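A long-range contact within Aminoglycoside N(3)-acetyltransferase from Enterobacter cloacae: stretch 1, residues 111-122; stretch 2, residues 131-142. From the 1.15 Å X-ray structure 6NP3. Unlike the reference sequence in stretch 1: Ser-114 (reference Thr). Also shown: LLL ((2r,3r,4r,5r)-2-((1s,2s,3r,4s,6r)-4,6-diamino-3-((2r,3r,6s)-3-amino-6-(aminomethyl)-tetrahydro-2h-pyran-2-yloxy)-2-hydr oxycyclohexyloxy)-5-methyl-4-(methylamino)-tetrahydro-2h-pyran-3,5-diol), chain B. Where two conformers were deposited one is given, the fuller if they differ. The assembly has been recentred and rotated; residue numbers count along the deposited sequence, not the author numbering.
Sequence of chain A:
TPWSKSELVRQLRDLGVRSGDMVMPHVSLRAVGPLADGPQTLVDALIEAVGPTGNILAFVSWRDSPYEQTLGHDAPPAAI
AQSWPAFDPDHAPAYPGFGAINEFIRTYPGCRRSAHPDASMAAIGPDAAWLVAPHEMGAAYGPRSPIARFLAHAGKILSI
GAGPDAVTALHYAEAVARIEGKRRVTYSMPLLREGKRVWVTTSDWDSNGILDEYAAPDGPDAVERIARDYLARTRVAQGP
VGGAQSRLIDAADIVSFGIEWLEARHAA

Stretch 1, residues 111-122: CRRSAHPDASMA
Stretch 2, residues 131-142: LVAPHEMGAAYG

Apolar side chains of residues 111-122 and 131-142 meet around Ala-119, whose CB points toward the second stretch and lies 3.8 Å from Ala-140 CB and 3.8 Å from Tyr-141 CE1. Met-121 (chi1 m, chi2 m, chi3 t) extends this patch, its CE 3.9 Å from Tyr-141 CE1 at the ring edge and its CG 3.9 Å from His-135 CE1. Val-132 (chi1 m) packs against backbone, with CG1 3.8 Å from Met-121 O and 3.9 Å from Arg-112 O. The two stretches run in the same sense: CA atoms pair Ser-114 with Val-132 at 4.7 Å, His-116 with His-135 at 5.6 Å and Ala-119 with Ala-140 at 5.5 Å. Stretch 1 is strand at 112-113 and 121-122, joined by a loop; Ser-114 N donates to Met-121 O at 2.7 Å. Stretch 2 leaves its helix after Val-132, Ala-133 being extended (phi/psi -136/140), and passes a cis peptide before Pro-134. A type II turn follows from Glu-136 to Ala-139, closed by Ala-139 N to Glu-136 O at 2.9 Å; Gly-138 (95/-6) suits it, since a CB would jam against the preceding carbonyl.

Two histidines, His-116 (chi1 -167°, t) and His-135 (chi1 -162°, t), link this packing to the polar groups. His-116 CB sits 3.5 Å from the centroid of the His-135 ring, over its face, a CH-pi contact; the ring planes meet obliquely at 42°. Met-137 (m, m, m) places SD over a face of the His-116 ring, 4.1 Å from its centroid. His-135, with chi2 near 180°, is fixed by both nitrogens: NE2 donates to Ala-140 O at 2.8 Å, and ND1 shares a 2.7 Å hydrogen bond with Ser-114 OG, the one direct hydrogen bond between the stretches. Ser-114 (chi1 p), where the reference has Thr, also accepts from Met-121 N at OG, 2.8 Å, tying the histidine to the strand.

Waters complete the polar edge. One water oxygen accepts from Ala-115 N at 2.9 Å and donates to Val-132 O at 2.7 Å; another donates to His-135 O at 2.8 Å and weakly to Ala-115 O at 3.2 Å. A third lies 2.8 Å from both His-116 NE2 and Gly-138 N, and a fourth 2.8 Å from both Asp-118 OD2 and Tyr-141 OH. At the ligand, Asp-118 (chi1 t) accepts at OD1 from LLL N33 (2.8 Å) and at OD2 from LLL O23 (2.6 Å), while LLL N12 donates to Tyr-141 OH at 3.0 Å.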

# COMPACT_ATOMS: atom_id res chain seq x y z
N CYS A 111 2.28 -15.18 6.10
CA CYS A 111 2.22 -14.00 5.24
C CYS A 111 3.06 -14.26 4.00
O CYS A 111 4.16 -14.82 4.08
CB CYS A 111 2.73 -12.77 5.99
SG CYS A 111 2.46 -11.27 5.15
N ARG A 112 2.55 -13.85 2.85
CA ARG A 112 3.32 -13.87 1.63
C ARG A 112 3.78 -12.46 1.29
O ARG A 112 3.14 -11.47 1.67
CB ARG A 112 2.47 -14.44 0.49
CG ARG A 112 1.93 -15.82 0.77
CD ARG A 112 3.02 -16.86 0.95
NE ARG A 112 2.41 -18.18 0.83
CZ ARG A 112 2.42 -18.92 -0.28
NH1 ARG A 112 3.05 -18.49 -1.36
NH2 ARG A 112 1.81 -20.09 -0.29
N ARG A 113 4.88 -12.37 0.56
CA ARG A 113 5.52 -11.08 0.29
C ARG A 113 5.82 -10.93 -1.19
O ARG A 113 6.37 -11.86 -1.80
CB ARG A 113 6.83 -10.97 1.08
CG ARG A 113 7.66 -9.70 0.89
CD ARG A 113 7.39 -8.78 2.01
NE ARG A 113 8.16 -7.54 2.13
CZ ARG A 113 9.18 -7.35 2.96
NH1 ARG A 113 9.68 -8.35 3.70
NH2 ARG A 113 9.69 -6.12 3.05
N SER A 114 5.51 -9.77 -1.77
CA SER A 114 5.77 -9.58 -3.19
C SER A 114 7.23 -9.24 -3.44
O SER A 114 7.95 -8.74 -2.57
CB SER A 114 4.83 -8.54 -3.79
OG SER A 114 5.29 -7.22 -3.54
N ALA A 115 7.64 -9.46 -4.68
CA ALA A 115 9.03 -9.42 -5.11
C ALA A 115 9.56 -8.04 -5.46
O ALA A 115 10.76 -7.92 -5.72
CB ALA A 115 9.17 -10.33 -6.33
N HIS A 116 8.72 -7.02 -5.56
CA HIS A 116 9.19 -5.68 -5.90
C HIS A 116 9.75 -5.03 -4.65
O HIS A 116 9.02 -4.81 -3.68
CB HIS A 116 8.02 -4.89 -6.43
CG HIS A 116 8.40 -3.62 -7.09
ND1 HIS A 116 9.13 -2.62 -6.48
CD2 HIS A 116 8.10 -3.17 -8.33
CE1 HIS A 116 9.26 -1.62 -7.32
NE2 HIS A 116 8.64 -1.92 -8.45
N PRO A 117 11.06 -4.75 -4.61
CA PRO A 117 11.64 -4.36 -3.33
C PRO A 117 11.11 -3.05 -2.79
O PRO A 117 10.88 -2.93 -1.58
CB PRO A 117 13.15 -4.34 -3.61
CG PRO A 117 13.33 -5.27 -4.72
CD PRO A 117 12.11 -5.04 -5.60
N ASP A 118 10.87 -2.07 -3.65
CA ASP A 118 10.40 -0.77 -3.20
C ASP A 118 8.90 -0.73 -3.02
O ASP A 118 8.41 -0.05 -2.11
CB ASP A 118 10.85 0.34 -4.17
CG ASP A 118 10.62 1.70 -3.60
OD1 ASP A 118 11.28 2.07 -2.59
OD2 ASP A 118 9.75 2.41 -4.13
N ALA A 119 8.15 -1.39 -3.90
CA ALA A 119 6.69 -1.43 -3.82
C ALA A 119 6.17 -2.67 -3.09
O ALA A 119 4.97 -2.96 -3.17
CB ALA A 119 6.12 -1.38 -5.24
N SER A 120 6.98 -3.30 -2.27
CA SER A 120 6.63 -4.62 -1.79
C SER A 120 5.32 -4.64 -1.03
O SER A 120 5.05 -3.81 -0.17
CB SER A 120 7.75 -5.14 -0.89
OG SER A 120 7.53 -6.50 -0.52
N MET A 121 4.53 -5.68 -1.31
CA MET A 121 3.22 -5.89 -0.73
C MET A 121 3.18 -7.20 0.04
O MET A 121 3.70 -8.22 -0.43
CB MET A 121 2.17 -5.97 -1.85
CG MET A 121 2.10 -4.76 -2.75
SD MET A 121 1.16 -3.44 -2.03
CE MET A 121 1.59 -2.10 -3.14
N ALA A 122 2.50 -7.20 1.19
CA ALA A 122 2.37 -8.37 2.04
C ALA A 122 0.91 -8.78 2.04
O ALA A 122 0.03 -7.93 2.09
CB ALA A 122 2.81 -8.03 3.45
N LEU A 131 -2.43 -12.87 -4.86
CA LEU A 131 -2.29 -11.43 -4.73
C LEU A 131 -0.86 -10.97 -4.97
O LEU A 131 -0.65 -9.96 -5.64
CB LEU A 131 -2.73 -10.95 -3.34
CG LEU A 131 -4.24 -10.94 -3.15
CD1 LEU A 131 -4.56 -10.88 -1.66
CD2 LEU A 131 -4.88 -9.80 -3.88
N VAL A 132 0.14 -11.66 -4.41
CA VAL A 132 1.45 -11.04 -4.36
C VAL A 132 2.33 -11.27 -5.58
O VAL A 132 3.36 -10.60 -5.71
CB VAL A 132 2.29 -11.43 -3.12
CG1 VAL A 132 1.59 -11.02 -1.83
CG2 VAL A 132 2.64 -12.92 -3.11
N ALA A 133 1.96 -12.17 -6.50
CA ALA A 133 2.81 -12.45 -7.66
C ALA A 133 1.94 -12.51 -8.91
O ALA A 133 0.84 -13.09 -8.85
CB ALA A 133 3.54 -13.79 -7.49
N PRO A 134 2.40 -11.96 -10.04
CA PRO A 134 3.70 -11.32 -10.21
C PRO A 134 3.74 -9.91 -9.61
O PRO A 134 2.73 -9.23 -9.47
CB PRO A 134 3.83 -11.24 -11.73
CG PRO A 134 2.40 -11.13 -12.23
CD PRO A 134 1.63 -12.04 -11.30
N HIS A 135 4.95 -9.47 -9.30
CA HIS A 135 5.15 -8.07 -8.93
C HIS A 135 6.51 -7.66 -9.49
O HIS A 135 7.54 -7.66 -8.80
CB HIS A 135 5.05 -7.82 -7.44
CG HIS A 135 4.81 -6.39 -7.13
ND1 HIS A 135 4.71 -5.93 -5.84
CD2 HIS A 135 4.57 -5.33 -7.94
CE1 HIS A 135 4.44 -4.64 -5.87
NE2 HIS A 135 4.37 -4.25 -7.13
N GLU A 136 6.51 -7.21 -10.73
CA GLU A 136 7.75 -6.99 -11.47
C GLU A 136 8.17 -5.54 -11.43
O GLU A 136 7.36 -4.62 -11.33
CB GLU A 136 7.58 -7.47 -12.92
CG GLU A 136 7.46 -9.00 -12.95
CD GLU A 136 6.92 -9.56 -14.25
OE1 GLU A 136 6.68 -8.78 -15.19
OE2 GLU A 136 6.72 -10.79 -14.32
N MET A 137 9.48 -5.35 -11.52
CA MET A 137 10.01 -4.02 -11.74
C MET A 137 9.34 -3.42 -12.97
O MET A 137 9.17 -4.08 -14.00
CB MET A 137 11.53 -4.09 -11.89
CG MET A 137 12.20 -4.47 -10.58
SD MET A 137 12.31 -3.09 -9.41
CE MET A 137 13.69 -2.23 -10.12
N GLY A 138 8.93 -2.17 -12.85
CA GLY A 138 8.21 -1.51 -13.90
C GLY A 138 6.70 -1.57 -13.75
O GLY A 138 5.99 -0.94 -14.54
N ALA A 139 6.20 -2.31 -12.75
CA ALA A 139 4.78 -2.48 -12.49
C ALA A 139 4.53 -2.33 -10.99
O ALA A 139 4.02 -3.23 -10.31
CB ALA A 139 4.28 -3.84 -12.99
N ALA A 140 4.85 -1.16 -10.45
CA ALA A 140 4.80 -0.99 -9.01
C ALA A 140 3.37 -1.02 -8.47
O ALA A 140 3.06 -1.80 -7.57
CB ALA A 140 5.52 0.28 -8.60
N TYR A 141 2.50 -0.13 -9.00
CA TYR A 141 1.14 0.03 -8.51
C TYR A 141 0.10 -0.04 -9.61
O TYR A 141 -1.09 0.11 -9.31
CB TYR A 141 0.96 1.37 -7.78
CG TYR A 141 2.09 1.60 -6.79
CD1 TYR A 141 2.17 0.87 -5.61
CD2 TYR A 141 3.12 2.48 -7.07
CE1 TYR A 141 3.21 1.04 -4.73
CE2 TYR A 141 4.17 2.65 -6.18
CZ TYR A 141 4.20 1.91 -5.02
OH TYR A 141 5.26 2.05 -4.15
N GLY A 142 0.51 -0.30 -10.84
CA GLY A 142 -0.42 -0.26 -11.93
C GLY A 142 -0.83 -1.63 -12.40
O GLY A 142 -0.82 -2.60 -11.64
C11 LLL B . 4.51 10.10 0.59
O11 LLL B . 3.80 9.00 -0.04
C21 LLL B . 3.80 10.40 1.91
N21 LLL B . 3.64 9.14 2.62
C31 LLL B . 2.42 10.89 1.64
C41 LLL B . 2.52 12.17 0.82
C51 LLL B . 3.29 11.85 -0.45
O51 LLL B . 4.54 11.31 -0.15
C61 LLL B . 3.51 13.12 -1.26
N61 LLL B . 4.26 12.76 -2.46
C12 LLL B . 5.33 5.76 -2.26
N12 LLL B . 5.86 4.87 -3.28
C22 LLL B . 3.98 6.34 -2.66
C32 LLL B . 3.47 7.18 -1.51
N32 LLL B . 2.16 7.74 -1.85
C42 LLL B . 4.40 8.34 -1.16
C52 LLL B . 5.80 7.81 -0.88
O52 LLL B . 6.68 8.90 -0.75
C62 LLL B . 6.31 6.91 -1.99
O62 LLL B . 7.54 6.34 -1.58
C13 LLL B . 8.66 6.46 -2.46
C23 LLL B . 9.53 5.23 -2.23
O23 LLL B . 8.72 4.08 -2.42
C33 LLL B . 10.04 5.19 -0.78
N33 LLL B . 10.97 4.06 -0.60
C43 LLL B . 10.75 6.53 -0.48
O43 LLL B . 11.94 6.54 -1.24
C53 LLL B . 9.86 7.71 -0.85
O53 LLL B . 9.42 7.65 -2.19
C83 LLL B . 11.08 6.63 1.02
C93 LLL B . 10.56 3.21 0.54
O HOH W 1 5.95 -11.21 -6.26
O HOH W 2 10.30 -7.57 -8.82
O HOH W 3 8.70 -0.29 -10.73
O HOH W 4 7.52 1.92 -5.76